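Local structure of anaerobically-induced outer membrane porin OprE (Pseudomonas aeruginosa, 4FRX) at residues Gly357-Thr362 against Ser385-Ile390. The protein probably acts as an outer membrane porin, a beta-barrel channel that lets small solutes pass across the membrane. Residues are numbered along the deposited sequence; the frame is centred on the assembly and turned at random.
Sequences GLTFNT and SLAYVI. With C8E ((hydroxyethyloxy)tri(ethyloxy)octane), chain E.
Leu358 and Tyr388 face each other as a non-hydrogen-bonded pair, their side chains crossing at about a right angle, with Leu358 CB 3.6 Å from Tyr388 CD1. Leu358 CA lies at the edge of the tyrosine ring, in the ring plane. On the same face, Leu386 holds CG anti to its backbone N (chi1 179°), and chi2 of 65° then brings CD1 between the neighbours, 4.0 Å from Leu358 CD1 and at the edge of the Phe360 ring, 4.2 Å from CD1 of that ring. One face of Phe360 is covered by the detergent C8E, whose C8 sits 3.5 Å above the ring plane, offset toward the rim.

The other face, with Thr359, Asn361, Ser385 and Ala387, is more polar. A water there hydrogen-bonds to Thr359 OG1 and donates toward Asn361 OD1 and Ser385 O, bridging the strands, probably shared among more acceptors than it has protons for, while Ser385 OG bonds to Lys403 on the next strand.

Between these two faces the backbones run antiparallel. Thr359 with Ala387 and Asn361 with Ser385 each exchange two N-H...O bonds, and Val389 N adds a 2.8 Å bond to Gly357 O at the strand end. The Gly357 backbone (phi 98°) leaves no room for a CB, which would run into the preceding carbonyl O and into Val389 O. Strands 358-370 and 377-389 thus form a beta hairpin in the barrel wall of an OprD-family porin, and the detergent on Phe360 is consistent with its apolar face being turned to the membrane.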
ATOM      1  N   GLY A 357      17.884   3.133  17.516  1.00 19.68           N
ATOM      2  CA  GLY A 357      16.954   4.036  16.864  1.00 21.83           C
ATOM      3  C   GLY A 357      17.410   4.535  15.505  1.00 18.82           C
ATOM      4  O   GLY A 357      16.609   5.116  14.772  1.00 21.39           O
ATOM      5  N   LEU A 358      18.689   4.338  15.177  1.00 13.48           N
ATOM      6  CA  LEU A 358      19.213   4.720  13.859  1.00 19.57           C
ATOM      7  C   LEU A 358      19.299   3.501  12.936  1.00 16.93           C
ATOM      8  O   LEU A 358      19.881   2.479  13.299  1.00 18.11           O
ATOM      9  CB  LEU A 358      20.588   5.417  13.966  1.00 14.24           C
ATOM     10  CG  LEU A 358      21.249   5.872  12.649  1.00 16.16           C
ATOM     11  CD1 LEU A 358      20.552   7.081  12.032  1.00 15.94           C
ATOM     12  CD2 LEU A 358      22.742   6.164  12.808  1.00 15.29           C
ATOM     13  N   THR A 359      18.701   3.604  11.750  1.00 14.59           N
ATOM     14  CA  THR A 359      18.759   2.512  10.777  1.00 10.11           C
ATOM     15  C   THR A 359      19.036   3.037   9.364  1.00 11.30           C
ATOM     16  O   THR A 359      18.674   4.162   9.019  1.00 14.72           O
ATOM     17  CB  THR A 359      17.434   1.706  10.736  1.00 21.78           C
ATOM     18  OG1 THR A 359      16.353   2.586  10.418  1.00 17.02           O
ATOM     19  CG2 THR A 359      17.146   1.020  12.070  1.00 16.62           C
ATOM     20  N   PHE A 360      19.687   2.217   8.552  1.00 12.98           N
ATOM     21  CA  PHE A 360      19.868   2.536   7.138  1.00 12.89           C
ATOM     22  C   PHE A 360      19.388   1.383   6.286  1.00 10.65           C
ATOM     23  O   PHE A 360      19.675   0.227   6.580  1.00 14.49           O
ATOM     24  CB  PHE A 360      21.337   2.829   6.814  1.00 13.09           C
ATOM     25  CG  PHE A 360      21.586   3.063   5.353  1.00 14.14           C
ATOM     26  CD1 PHE A 360      21.309   4.295   4.783  1.00 17.10           C
ATOM     27  CD2 PHE A 360      22.092   2.051   4.547  1.00 17.80           C
ATOM     28  CE1 PHE A 360      21.528   4.510   3.426  1.00 18.93           C
ATOM     29  CE2 PHE A 360      22.316   2.259   3.192  1.00 14.90           C
ATOM     30  CZ  PHE A 360      22.038   3.486   2.633  1.00 13.07           C
ATOM     31  N   ASN A 361      18.671   1.691   5.208  1.00 13.65           N
ATOM     32  CA  ASN A 361      18.298   0.659   4.254  1.00 12.73           C
ATOM     33  C   ASN A 361      18.487   1.118   2.813  1.00 11.88           C
ATOM     34  O   ASN A 361      18.327   2.303   2.502  1.00 13.39           O
ATOM     35  CB  ASN A 361      16.852   0.214   4.481  1.00 18.90           C
ATOM     36  CG  ASN A 361      16.669  -0.480   5.810  1.00 25.34           C
ATOM     37  OD1 ASN A 361      16.360   0.153   6.823  1.00 31.38           O
ATOM     38  ND2 ASN A 361      16.871  -1.788   5.819  1.00 24.75           N
ATOM     39  N   THR A 362      18.842   0.186   1.940  1.00 13.78           N
ATOM     40  CA  THR A 362      18.887   0.507   0.520  1.00 12.57           C
ATOM     41  C   THR A 362      18.446  -0.675  -0.331  1.00 10.29           C
ATOM     42  O   THR A 362      18.569  -1.826   0.066  1.00  9.17           O
ATOM     43  CB  THR A 362      20.267   1.004   0.086  1.00 19.29           C
ATOM     44  OG1 THR A 362      20.201   1.464  -1.271  1.00 23.24           O
ATOM     45  CG2 THR A 362      21.314  -0.116   0.208  1.00 20.61           C
ATOM     46  N   SER A 385      16.818   4.707   2.572  1.00 11.76           N
ATOM     47  CA  SER A 385      16.051   5.274   3.654  1.00 13.74           C
ATOM     48  C   SER A 385      16.959   5.307   4.861  1.00 15.09           C
ATOM     49  O   SER A 385      17.492   4.281   5.275  1.00 10.90           O
ATOM     50  CB  SER A 385      14.798   4.439   3.933  1.00 17.26           C
ATOM     51  OG  SER A 385      13.993   5.058   4.934  1.00 25.85           O
ATOM     52  N   LEU A 386      17.167   6.510   5.384  1.00 14.53           N
ATOM     53  CA  LEU A 386      17.910   6.719   6.616  1.00 15.68           C
ATOM     54  C   LEU A 386      16.917   7.252   7.638  1.00 11.55           C
ATOM     55  O   LEU A 386      16.246   8.247   7.386  1.00 10.30           O
ATOM     56  CB  LEU A 386      19.014   7.754   6.380  1.00 18.87           C
ATOM     57  CG  LEU A 386      19.888   8.126   7.580  1.00 16.54           C
ATOM     58  CD1 LEU A 386      20.709   6.926   8.040  1.00 16.61           C
ATOM     59  CD2 LEU A 386      20.797   9.294   7.222  1.00 20.75           C
ATOM     60  N   ALA A 387      16.801   6.580   8.774  1.00 12.79           N
ATOM     61  CA  ALA A 387      15.843   6.993   9.796  1.00 16.32           C
ATOM     62  C   ALA A 387      16.459   6.980  11.183  1.00 15.36           C
ATOM     63  O   ALA A 387      17.216   6.082  11.527  1.00 16.09           O
ATOM     64  CB  ALA A 387      14.614   6.098   9.769  1.00 14.49           C
ATOM     65  N   TYR A 388      16.122   7.995  11.972  1.00 17.24           N
ATOM     66  CA  TYR A 388      16.477   8.022  13.386  1.00 14.82           C
ATOM     67  C   TYR A 388      15.250   8.284  14.247  1.00 14.64           C
ATOM     68  O   TYR A 388      14.571   9.318  14.108  1.00 19.63           O
ATOM     69  CB  TYR A 388      17.528   9.096  13.671  1.00 14.70           C
ATOM     70  CG  TYR A 388      18.023   9.067  15.101  1.00 16.85           C
ATOM     71  CD1 TYR A 388      18.560   7.906  15.639  1.00 19.50           C
ATOM     72  CD2 TYR A 388      17.950  10.195  15.911  1.00 19.97           C
ATOM     73  CE1 TYR A 388      19.019   7.863  16.945  1.00 25.28           C
ATOM     74  CE2 TYR A 388      18.410  10.162  17.225  1.00 22.41           C
ATOM     75  CZ  TYR A 388      18.941   8.995  17.732  1.00 26.55           C
ATOM     76  OH  TYR A 388      19.400   8.950  19.031  1.00 27.63           O
ATOM     77  N   VAL A 389      14.960   7.339  15.128  1.00 17.51           N
ATOM     78  CA  VAL A 389      13.922   7.533  16.128  1.00 18.42           C
ATOM     79  C   VAL A 389      14.573   7.669  17.505  1.00 22.11           C
ATOM     80  O   VAL A 389      15.274   6.757  17.961  1.00 22.46           O
ATOM     81  CB  VAL A 389      12.914   6.377  16.125  1.00 19.78           C
ATOM     82  CG1 VAL A 389      11.918   6.520  17.289  1.00 23.05           C
ATOM     83  CG2 VAL A 389      12.188   6.322  14.799  1.00 25.09           C
ATOM     84  N   ILE A 390      14.357   8.817  18.148  1.00 29.80           N
ATOM     85  CA  ILE A 390      14.932   9.081  19.470  1.00 25.79           C
ATOM     86  C   ILE A 390      14.419   8.046  20.466  1.00 18.99           C
ATOM     87  O   ILE A 390      13.222   7.964  20.720  1.00 25.19           O
ATOM     88  CB  ILE A 390      14.637  10.520  19.951  1.00 26.95           C
ATOM     89  CG1 ILE A 390      15.204  11.529  18.959  1.00 26.46           C
ATOM     90  CG2 ILE A 390      15.225  10.777  21.345  1.00 26.20           C
ATOM     91  CD1 ILE A 390      14.918  12.971  19.317  1.00 30.68           C
TER
HETATM   92  C1  C8E E 503      29.372  -0.986   8.984  1.00 38.19           C
HETATM   93  C2  C8E E 503      27.867  -0.869   8.777  1.00 37.24           C
HETATM   94  C3  C8E E 503      27.476   0.553   8.379  1.00 36.23           C
HETATM   95  C4  C8E E 503      26.389   0.536   7.313  1.00 32.82           C
HETATM   96  C5  C8E E 503      26.608   1.636   6.287  1.00 34.88           C
HETATM   97  C6  C8E E 503      25.619   2.772   6.526  1.00 33.31           C
HETATM   98  C7  C8E E 503      25.964   4.010   5.704  1.00 26.52           C
HETATM   99  C8  C8E E 503      24.729   4.878   5.537  1.00 32.38           C
HETATM  100  O9  C8E E 503      25.054   6.234   5.724  1.00 35.77           O
HETATM  101  C10 C8E E 503      25.107   6.940   4.508  1.00 31.84           C
HETATM  102  C11 C8E E 503      24.565   8.348   4.726  1.00 28.70           C
HETATM  103  O   HOH W   1      16.103   2.922   7.517  1.00 18.63           O